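Local coordinates for protein TbpB (PDB 3HOL) that probably binds host transferrin as the lipoprotein component of the bacterial transferrin receptor, serving iron acquisition in Actinobacillus pleuropneumoniae, at residues S173-D178 / K182-K187; G186-K191 / Y196-D201. All coordinates share one frame; numbering follows the deposited sequence.

Contact 1: residues S173-D178 / K182-K187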
loop_
_atom_site.group_PDB
_atom_site.type_symbol
_atom_site.label_atom_id
_atom_site.label_comp_id
_atom_site.label_asym_id
_atom_site.label_seq_id
_atom_site.Cartn_x
_atom_site.Cartn_y
_atom_site.Cartn_z
ATOM N N SER A 173 -17.495 12.707 9.764
ATOM C CA SER A 173 -17.646 11.503 8.984
ATOM C C SER A 173 -17.766 10.291 9.902
ATOM O O SER A 173 -17.197 10.264 11.006
ATOM C CB SER A 173 -16.446 11.345 8.051
ATOM O OG SER A 173 -15.286 11.144 8.819
ATOM N N GLN A 174 -18.480 9.280 9.424
ATOM C CA GLN A 174 -18.611 8.024 10.121
ATOM C C GLN A 174 -18.729 6.898 9.096
ATOM O O GLN A 174 -19.477 7.019 8.120
ATOM C CB GLN A 174 -19.804 8.057 11.102
ATOM C CG GLN A 174 -19.987 6.767 11.914
ATOM C CD GLN A 174 -21.058 6.852 12.998
ATOM O OE1 GLN A 174 -21.131 7.830 13.733
ATOM N NE2 GLN A 174 -21.896 5.807 13.103
ATOM N N PHE A 175 -17.967 5.815 9.301
ATOM C CA PHE A 175 -17.968 4.692 8.370
ATOM C C PHE A 175 -18.126 3.393 9.145
ATOM O O PHE A 175 -17.571 3.262 10.229
ATOM C CB PHE A 175 -16.639 4.633 7.582
ATOM C CG PHE A 175 -16.282 5.937 6.890
ATOM C CD1 PHE A 175 -16.749 6.211 5.597
ATOM C CD2 PHE A 175 -15.488 6.884 7.547
ATOM C CE1 PHE A 175 -16.442 7.460 4.967
ATOM C CE2 PHE A 175 -15.143 8.128 6.930
ATOM C CZ PHE A 175 -15.613 8.411 5.651
ATOM N N GLU A 176 -18.895 2.445 8.612
ATOM C CA GLU A 176 -18.989 1.142 9.272
ATOM C C GLU A 176 -18.407 0.104 8.350
ATOM O O GLU A 176 -18.861 -0.058 7.230
ATOM C CB GLU A 176 -20.463 0.814 9.597
ATOM C CG GLU A 176 -20.638 -0.553 10.206
ATOM C CD GLU A 176 -22.122 -0.971 10.250
ATOM O OE1 GLU A 176 -22.781 -0.567 11.212
ATOM O OE2 GLU A 176 -22.623 -1.657 9.314
ATOM N N VAL A 177 -17.382 -0.608 8.815
ATOM C CA VAL A 177 -16.698 -1.579 7.963
ATOM C C VAL A 177 -16.998 -2.994 8.476
ATOM O O VAL A 177 -16.717 -3.327 9.638
ATOM C CB VAL A 177 -15.165 -1.342 7.873
ATOM C CG1 VAL A 177 -14.493 -2.404 6.939
ATOM C CG2 VAL A 177 -14.886 0.104 7.337
ATOM N N ASP A 178 -17.542 -3.815 7.577
ATOM C CA ASP A 178 -17.716 -5.238 7.859
ATOM C C ASP A 178 -16.568 -5.964 7.186
ATOM O O ASP A 178 -16.589 -6.168 5.969
ATOM C CB ASP A 178 -19.080 -5.728 7.348
ATOM C CG ASP A 178 -19.397 -7.194 7.787
ATOM O OD1 ASP A 178 -18.470 -7.971 8.083
ATOM O OD2 ASP A 178 -20.595 -7.552 7.825
ATOM N N LYS A 182 -15.998 -7.561 3.435
ATOM C CA LYS A 182 -15.215 -6.554 2.709
ATOM C C LYS A 182 -16.102 -5.440 2.135
ATOM O O LYS A 182 -15.949 -5.013 0.973
ATOM C CB LYS A 182 -14.329 -7.220 1.645
ATOM C CG LYS A 182 -13.224 -8.074 2.318
ATOM C CD LYS A 182 -12.141 -8.528 1.316
ATOM C CE LYS A 182 -11.089 -9.429 1.973
ATOM N NZ LYS A 182 -10.069 -8.670 2.823
ATOM N N LYS A 183 -17.056 -5.007 2.963
ATOM C CA LYS A 183 -17.999 -3.931 2.633
ATOM C C LYS A 183 -17.875 -2.776 3.579
ATOM O O LYS A 183 -17.639 -2.971 4.770
ATOM C CB LYS A 183 -19.449 -4.463 2.733
ATOM C CG LYS A 183 -19.781 -5.492 1.679
ATOM C CD LYS A 183 -19.761 -4.911 0.293
ATOM C CE LYS A 183 -20.196 -5.974 -0.777
ATOM N NZ LYS A 183 -20.328 -5.311 -2.126
ATOM N N MET A 184 -18.069 -1.574 3.063
ATOM C CA MET A 184 -18.062 -0.347 3.883
ATOM C C MET A 184 -19.282 0.469 3.526
ATOM O O MET A 184 -19.633 0.590 2.356
ATOM C CB MET A 184 -16.795 0.508 3.574
ATOM C CG MET A 184 -16.731 1.898 4.271
ATOM S SD MET A 184 -15.401 2.954 3.532
ATOM C CE MET A 184 -13.941 2.176 4.239
ATOM N N THR A 185 -19.938 1.006 4.540
ATOM C CA THR A 185 -21.029 1.972 4.377
ATOM C C THR A 185 -20.633 3.186 5.251
ATOM O O THR A 185 -19.693 3.111 6.038
ATOM C CB THR A 185 -22.412 1.398 4.837
ATOM O OG1 THR A 185 -22.328 1.032 6.226
ATOM C CG2 THR A 185 -22.844 0.129 3.987
ATOM N N GLY A 186 -21.297 4.318 5.069
ATOM C CA GLY A 186 -21.019 5.457 5.921
ATOM C C GLY A 186 -21.778 6.702 5.484
ATOM O O GLY A 186 -22.496 6.682 4.486
ATOM N N LYS A 187 -21.574 7.780 6.240
ATOM C CA LYS A 187 -22.199 9.063 6.008
ATOM C C LYS A 187 -21.204 10.202 6.248
ATOM O O LYS A 187 -20.439 10.200 7.234
ATOM C CB LYS A 187 -23.387 9.294 6.932
ATOM C CG LYS A 187 -24.549 8.274 6.793
ATOM C CD LYS A 187 -25.743 8.696 7.688
ATOM C CE LYS A 187 -26.986 7.845 7.391
ATOM N NZ LYS A 187 -26.670 6.397 7.430
HETATM O O HOH W 1 -24.277 -0.757 7.572
#
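Met184 lies against both Phe175 and Val177 on the buried face of an antiparallel strand pair. Its CG is anti to the backbone N (chi1 174°), and the chain bends at chi3. This brings SD beside the Phe175 ring and turns the methyl back to Val177. SD is 4.1 Å from CD1 of Phe175, an oblique Met-aromatic contact. Met184 CE meets Val177 CG2 at 3.8 Å. Gly186 is paired with Phe175, and their CA atoms are only 4.0 Å apart. The glycine has no side chain to contest the space beside the ring.

On the other face, Glu176 and Thr185 run side by side. A water joins them: it donates to Glu176 OE2 at 2.6 Å and lies 3.0 Å from Thr185 OG1. Six backbone hydrogen bonds join the strands. The shortest runs from Glu176 N to Thr185 O, at 2.8 Å. At the turn end of this hairpin the strand makes a G1 beta bulge, with Lys182 and Lys183 set opposite Asp178.

The pair belongs to the first of the two beta barrels of TbpB, the one built in part from strands 119-133 to 257-265. Strand 119-133 flanks 173-178, and strand 193-203 flanks 182-187. Inside, Phe175 meets the ring of Phe261, and Met246 of strand 245-251 touches both Phe175 and Met184.

Contact 2: residues G186-K191 / Y196-D201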
loop_
_atom_site.group_PDB
_atom_site.type_symbol
_atom_site.label_atom_id
_atom_site.label_comp_id
_atom_site.label_asym_id
_atom_site.label_seq_id
_atom_site.Cartn_x
_atom_site.Cartn_y
_atom_site.Cartn_z
ATOM N N GLY A 186 -21.297 4.318 5.069
ATOM C CA GLY A 186 -21.019 5.457 5.921
ATOM C C GLY A 186 -21.778 6.702 5.484
ATOM O O GLY A 186 -22.496 6.682 4.486
ATOM N N LYS A 187 -21.574 7.780 6.240
ATOM C CA LYS A 187 -22.199 9.063 6.008
ATOM C C LYS A 187 -21.204 10.202 6.248
ATOM O O LYS A 187 -20.439 10.200 7.234
ATOM C CB LYS A 187 -23.387 9.294 6.932
ATOM C CG LYS A 187 -24.549 8.274 6.793
ATOM C CD LYS A 187 -25.743 8.696 7.688
ATOM C CE LYS A 187 -26.986 7.845 7.391
ATOM N NZ LYS A 187 -26.670 6.397 7.430
ATOM N N LEU A 188 -21.267 11.182 5.359
ATOM C CA LEU A 188 -20.616 12.483 5.583
ATOM C C LEU A 188 -21.745 13.438 5.936
ATOM O O LEU A 188 -22.710 13.580 5.174
ATOM C CB LEU A 188 -19.893 12.919 4.298
ATOM C CG LEU A 188 -18.937 11.858 3.757
ATOM C CD1 LEU A 188 -18.165 12.453 2.563
ATOM C CD2 LEU A 188 -17.928 11.361 4.843
ATOM N N SER A 189 -21.605 14.108 7.078
ATOM C CA SER A 189 -22.649 14.942 7.651
ATOM C C SER A 189 -22.164 16.362 7.854
ATOM O O SER A 189 -20.957 16.601 7.907
ATOM C CB SER A 189 -23.076 14.354 8.999
ATOM O OG SER A 189 -23.606 13.065 8.791
ATOM N N ASP A 190 -23.113 17.295 7.967
ATOM C CA ASP A 190 -22.846 18.678 8.353
ATOM C C ASP A 190 -23.773 18.955 9.535
ATOM O O ASP A 190 -24.996 19.141 9.355
ATOM C CB ASP A 190 -23.195 19.603 7.194
ATOM C CG ASP A 190 -22.920 21.062 7.508
ATOM O OD1 ASP A 190 -22.499 21.352 8.625
ATOM O OD2 ASP A 190 -23.124 21.907 6.619
ATOM N N LYS A 191 -23.194 18.974 10.732
ATOM C CA LYS A 191 -23.964 19.018 11.967
ATOM C C LYS A 191 -24.972 17.855 11.914
ATOM O O LYS A 191 -24.552 16.710 11.743
ATOM C CB LYS A 191 -24.592 20.423 12.214
ATOM C CG LYS A 191 -23.561 21.569 12.475
ATOM C CD LYS A 191 -24.062 22.551 13.587
ATOM C CE LYS A 191 -23.122 23.774 13.698
ATOM N NZ LYS A 191 -22.743 24.200 15.127
ATOM N N TYR A 196 -23.746 13.162 2.222
ATOM C CA TYR A 196 -23.538 12.035 1.341
ATOM C C TYR A 196 -23.682 10.752 2.125
ATOM O O TYR A 196 -23.382 10.700 3.338
ATOM C CB TYR A 196 -22.111 12.053 0.766
ATOM C CG TYR A 196 -21.761 13.279 -0.059
ATOM C CD1 TYR A 196 -21.954 13.280 -1.449
ATOM C CD2 TYR A 196 -21.188 14.403 0.535
ATOM C CE1 TYR A 196 -21.632 14.388 -2.229
ATOM C CE2 TYR A 196 -20.829 15.524 -0.243
ATOM C CZ TYR A 196 -21.091 15.512 -1.629
ATOM O OH TYR A 196 -20.757 16.587 -2.437
ATOM N N THR A 197 -24.072 9.692 1.432
ATOM C CA THR A 197 -23.827 8.370 1.961
ATOM C C THR A 197 -22.756 7.773 1.090
ATOM O O THR A 197 -22.569 8.190 -0.053
ATOM C CB THR A 197 -25.096 7.480 1.949
ATOM O OG1 THR A 197 -25.630 7.444 0.617
ATOM C CG2 THR A 197 -26.164 8.050 2.928
ATOM N N VAL A 198 -22.025 6.808 1.637
ATOM C CA VAL A 198 -20.944 6.183 0.900
ATOM C C VAL A 198 -21.042 4.621 0.944
ATOM O O VAL A 198 -21.616 4.040 1.871
ATOM C CB VAL A 198 -19.544 6.621 1.425
ATOM C CG1 VAL A 198 -19.323 8.158 1.345
ATOM C CG2 VAL A 198 -19.334 6.173 2.797
ATOM N N ASN A 199 -20.506 3.991 -0.087
ATOM C CA ASN A 199 -20.501 2.534 -0.222
ATOM C C ASN A 199 -19.212 2.190 -0.903
ATOM O O ASN A 199 -18.847 2.853 -1.884
ATOM C CB ASN A 199 -21.654 2.076 -1.098
ATOM C CG ASN A 199 -22.967 2.195 -0.402
ATOM O OD1 ASN A 199 -23.417 1.251 0.262
ATOM N ND2 ASN A 199 -23.584 3.377 -0.480
ATOM N N ALA A 200 -18.484 1.208 -0.361
ATOM C CA ALA A 200 -17.278 0.781 -1.012
ATOM C C ALA A 200 -16.971 -0.682 -0.736
ATOM O O ALA A 200 -17.461 -1.270 0.254
ATOM C CB ALA A 200 -16.053 1.681 -0.605
ATOM N N ASP A 201 -16.144 -1.250 -1.595
ATOM C CA ASP A 201 -15.597 -2.585 -1.399
ATOM C C ASP A 201 -14.092 -2.544 -1.150
ATOM O O ASP A 201 -13.356 -1.776 -1.784
ATOM C CB ASP A 201 -15.840 -3.415 -2.662
ATOM C CG ASP A 201 -17.323 -3.624 -2.928
ATOM O OD1 ASP A 201 -17.909 -4.555 -2.364
ATOM O OD2 ASP A 201 -17.893 -2.824 -3.670
#
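Gly186 O accepts the shortest hydrogen bond here, from Val198 N at 2.9 Å. The donor stands above the carbonyl plane, 44° out of it, so the bond does not use a lone pair direction. The CA of Thr197 also approaches this oxygen, at 3.3 Å, in a CA-H...O contact. The return bond from Gly186 N to Val198 O is weak, with an N-H...O angle of 127°. With CG1 anti to the carbonyl carbon (chi1 -59°), CG2 of Val198 falls between the backbone N and the carbonyl carbon. That places the methyl over the glycine backbone, 3.5 Å from Gly186 N.

Leu188 and Tyr196 form the next hydrogen-bonded pair. Tyr196 N bonds to Leu188 O at 3.2 Å. Leu188 N gives the shorter bond back to Tyr196 O.

The segments are part of a beta hairpin, strands 183-190 and 193-203, in the curled antiparallel sheet of a TbpB beta barrel. Leu188, Tyr196 and Val198 share its buried face. Leu188 CD1 comes to 4.1 Å from Tyr196 CD2, oblique to the ring. Its CG meets Val198 CG1 more loosely, at 4.4 Å. The Tyr196 ring makes an edge-to-face contact with Phe250. On the opposite face, Lys187 and Thr197 lie side by side in a non-hydrogen-bonded pair. The lysine CG touches the threonine CG2 at 4.2 Å, and the Thr197 backbone is also hydrogen-bonded to Thr212 of strand 206-213.

How the contacts relate
Contacts 1 and 2 are successive hairpins of one barrel sheet, with centres about 8 Å apart. Strand 183-190 is the middle strand, and Gly186 and Lys187 belong to both contacts. The backbone N and O of Lys187 bond within contact 1, and those of Gly186 within contact 2, its N only weakly. A salt bridge links the contacts: Lys183 NZ is 2.5 Å from Asp201 OD1. A probable backbone hydrogen bond joins Met184 N to Ala200 O at 2.9 Å. On the buried face, Phe175 CD1 packs on Val198 CG2 at 3.8 Å, reaching over Gly186 of the middle strand. Ser173 CB likewise meets Leu188 CD2 at 3.5 Å. The apolar sides of both contacts are therefore continuous.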